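Local coordinates for protein lipolytic enzyme, G-D-S-L family (Bacteroides thetaiotaomicron, PDB 7BR2) that metabolises the drug diltiazem as a serine esterase of the SGNH (GDSL) hydrolase family from a gut bacterium, at residues Val85-Asn90 with Lys115-Met120. Numbering follows the deposited sequence.
Sequences VTFGMN and KNFQQM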
loop_
_atom_site.group_PDB
_atom_site.type_symbol
_atom_site.label_atom_id
_atom_site.label_comp_id
_atom_site.label_asym_id
_atom_site.label_seq_id
_atom_site.Cartn_x
_atom_site.Cartn_y
_atom_site.Cartn_z
ATOM N N VAL A 85 -4.986 2.488 -12.344
ATOM C CA VAL A 85 -4.121 2.351 -13.515
ATOM C C VAL A 85 -2.916 3.272 -13.344
ATOM O O VAL A 85 -3.078 4.488 -13.195
ATOM C CB VAL A 85 -4.874 2.666 -14.821
ATOM C CG1 VAL A 85 -3.976 2.489 -16.035
ATOM C CG2 VAL A 85 -6.140 1.811 -14.946
ATOM N N THR A 86 -1.714 2.692 -13.313
ATOM C CA THR A 86 -0.467 3.441 -13.191
ATOM C C THR A 86 0.576 2.865 -14.141
ATOM O O THR A 86 0.659 1.644 -14.320
ATOM C CB THR A 86 0.068 3.426 -11.755
ATOM O OG1 THR A 86 1.195 4.311 -11.665
ATOM C CG2 THR A 86 0.488 2.012 -11.324
ATOM N N PHE A 87 1.348 3.745 -14.772
ATOM C CA PHE A 87 2.354 3.335 -15.745
ATOM C C PHE A 87 3.243 4.533 -16.031
ATOM O O PHE A 87 2.991 5.648 -15.560
ATOM C CB PHE A 87 1.726 2.814 -17.045
ATOM C CG PHE A 87 1.015 3.871 -17.841
ATOM C CD1 PHE A 87 -0.185 4.399 -17.397
ATOM C CD2 PHE A 87 1.557 4.348 -19.024
ATOM C CE1 PHE A 87 -0.833 5.380 -18.124
ATOM C CE2 PHE A 87 0.915 5.321 -19.753
ATOM C CZ PHE A 87 -0.283 5.840 -19.305
ATOM N N GLY A 88 4.306 4.300 -16.799
ATOM C CA GLY A 88 5.164 5.377 -17.251
ATOM C C GLY A 88 6.624 5.209 -16.880
ATOM O O GLY A 88 7.489 5.766 -17.555
ATOM N N MET A 89 6.914 4.500 -15.791
ATOM C CA MET A 89 8.316 4.350 -15.406
ATOM C C MET A 89 9.120 3.658 -16.505
ATOM O O MET A 89 10.258 4.053 -16.800
ATOM C CB MET A 89 8.435 3.600 -14.081
ATOM C CG MET A 89 9.884 3.441 -13.604
ATOM S SD MET A 89 10.776 4.983 -13.247
ATOM C CE MET A 89 9.999 5.529 -11.727
ATOM N N ASN A 90 8.538 2.638 -17.141
ATOM C CA ASN A 90 9.187 1.961 -18.255
ATOM C C ASN A 90 8.925 2.669 -19.573
ATOM O O ASN A 90 9.809 2.726 -20.428
ATOM C CB ASN A 90 8.721 0.508 -18.321
ATOM C CG ASN A 90 9.258 -0.313 -17.176
ATOM O OD1 ASN A 90 10.465 -0.301 -16.906
ATOM N ND2 ASN A 90 8.367 -1.002 -16.468
ATOM N N LYS A 115 -0.030 6.684 -27.074
ATOM C CA LYS A 115 -0.678 5.883 -28.105
ATOM C C LYS A 115 -1.183 4.567 -27.511
ATOM O O LYS A 115 -2.330 4.163 -27.749
ATOM C CB LYS A 115 0.295 5.654 -29.273
ATOM C CG LYS A 115 -0.300 4.901 -30.477
ATOM C CD LYS A 115 0.775 4.350 -31.405
ATOM C CE LYS A 115 0.203 3.325 -32.369
ATOM N NZ LYS A 115 -0.041 3.921 -33.705
ATOM N N ASN A 116 -0.353 3.901 -26.706
ATOM C CA ASN A 116 -0.817 2.659 -26.079
ATOM C C ASN A 116 -1.901 2.918 -25.028
ATOM O O ASN A 116 -2.919 2.190 -24.954
ATOM C CB ASN A 116 0.362 1.916 -25.470
ATOM C CG ASN A 116 1.302 1.417 -26.527
ATOM O OD1 ASN A 116 0.867 0.810 -27.510
ATOM N ND2 ASN A 116 2.593 1.702 -26.366
ATOM N N PHE A 117 -1.719 3.977 -24.233
ATOM C CA PHE A 117 -2.714 4.311 -23.224
ATOM C C PHE A 117 -4.081 4.517 -23.848
ATOM O O PHE A 117 -5.086 4.212 -23.213
ATOM C CB PHE A 117 -2.320 5.561 -22.439
ATOM C CG PHE A 117 -3.396 6.047 -21.500
ATOM C CD1 PHE A 117 -3.561 5.461 -20.256
ATOM C CD2 PHE A 117 -4.247 7.078 -21.864
ATOM C CE1 PHE A 117 -4.545 5.895 -19.385
ATOM C CE2 PHE A 117 -5.241 7.519 -20.998
ATOM C CZ PHE A 117 -5.388 6.927 -19.756
ATOM N N GLN A 118 -4.136 5.048 -25.074
ATOM C CA GLN A 118 -5.422 5.313 -25.718
ATOM C C GLN A 118 -6.164 4.016 -26.020
ATOM O O GLN A 118 -7.399 3.960 -25.931
ATOM C CB GLN A 118 -5.211 6.131 -27.000
ATOM C CG GLN A 118 -4.951 7.637 -26.762
ATOM C CD GLN A 118 -4.603 8.400 -28.041
ATOM O OE1 GLN A 118 -3.447 8.450 -28.458
ATOM N NE2 GLN A 118 -5.611 9.016 -28.652
ATOM N N GLN A 119 -5.430 2.966 -26.391
ATOM C CA GLN A 119 -6.038 1.645 -26.515
ATOM C C GLN A 119 -6.674 1.234 -25.191
ATOM O O GLN A 119 -7.852 0.845 -25.128
ATOM C CB GLN A 119 -4.959 0.647 -26.935
ATOM C CG GLN A 119 -4.368 0.861 -28.336
ATOM C CD GLN A 119 -5.413 0.818 -29.429
ATOM O OE1 GLN A 119 -5.951 1.845 -29.840
ATOM N NE2 GLN A 119 -5.734 -0.385 -29.877
ATOM N N MET A 120 -5.912 1.373 -24.110
ATOM C CA MET A 120 -6.473 1.042 -22.798
ATOM C C MET A 120 -7.691 1.910 -22.476
ATOM O O MET A 120 -8.713 1.405 -21.996
ATOM C CB MET A 120 -5.414 1.201 -21.710
ATOM C CG MET A 120 -4.201 0.302 -21.861
ATOM S SD MET A 120 -3.167 0.476 -20.403
ATOM C CE MET A 120 -3.977 -0.722 -19.397
#
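F87 and F117 bring the two backbones closest, their CA atoms still 9.1 Å apart, so side chains alone bridge the gap between the loop leaving strand 82-85 and the second half of helix 102-125. The chain is almost fully extended at F87, then turns at G88, whose phi is positive. No hydrogen bond crosses; within the helix, M120 N donates to N116 O at 3.2 Å. The contact is carried by two phenyl rings. The ring planes of F87 and F117 are nearly parallel, 11° apart, but the rings are slid past each other with centroids 5.4 Å apart, so little overlap remains, and CZ and CE1 of F87 meet F117 chiefly at CD1. F87 CZ lies 3.4 Å from F117 CD1, and F87 CE1 is 3.5 Å from the same carbon. F87 CZ also reaches the root of the partner side chain, 3.7 Å from F117 CB. With CG tucked between backbone N and carbonyl carbon (chi1 68°), F87 sends its ring out toward the helix. M67 from helix 64-75 and I162 from helix 155-173 also pack against F87. Replacing F87 with an alanine would probably open a gap between loop and helix and leave F117 without its aromatic neighbour. The arrangement belongs to the three-layer alpha/beta/alpha SGNH fold: helix 102-125 links parallel neighbours 82-85 and 131-136 in a beta-alpha-beta crossover, and F87 directly precedes the family's Gly-x-Asn-Asp block, whose asparagine, N90 here, probably contributes to the oxyanion hole, as in relatives.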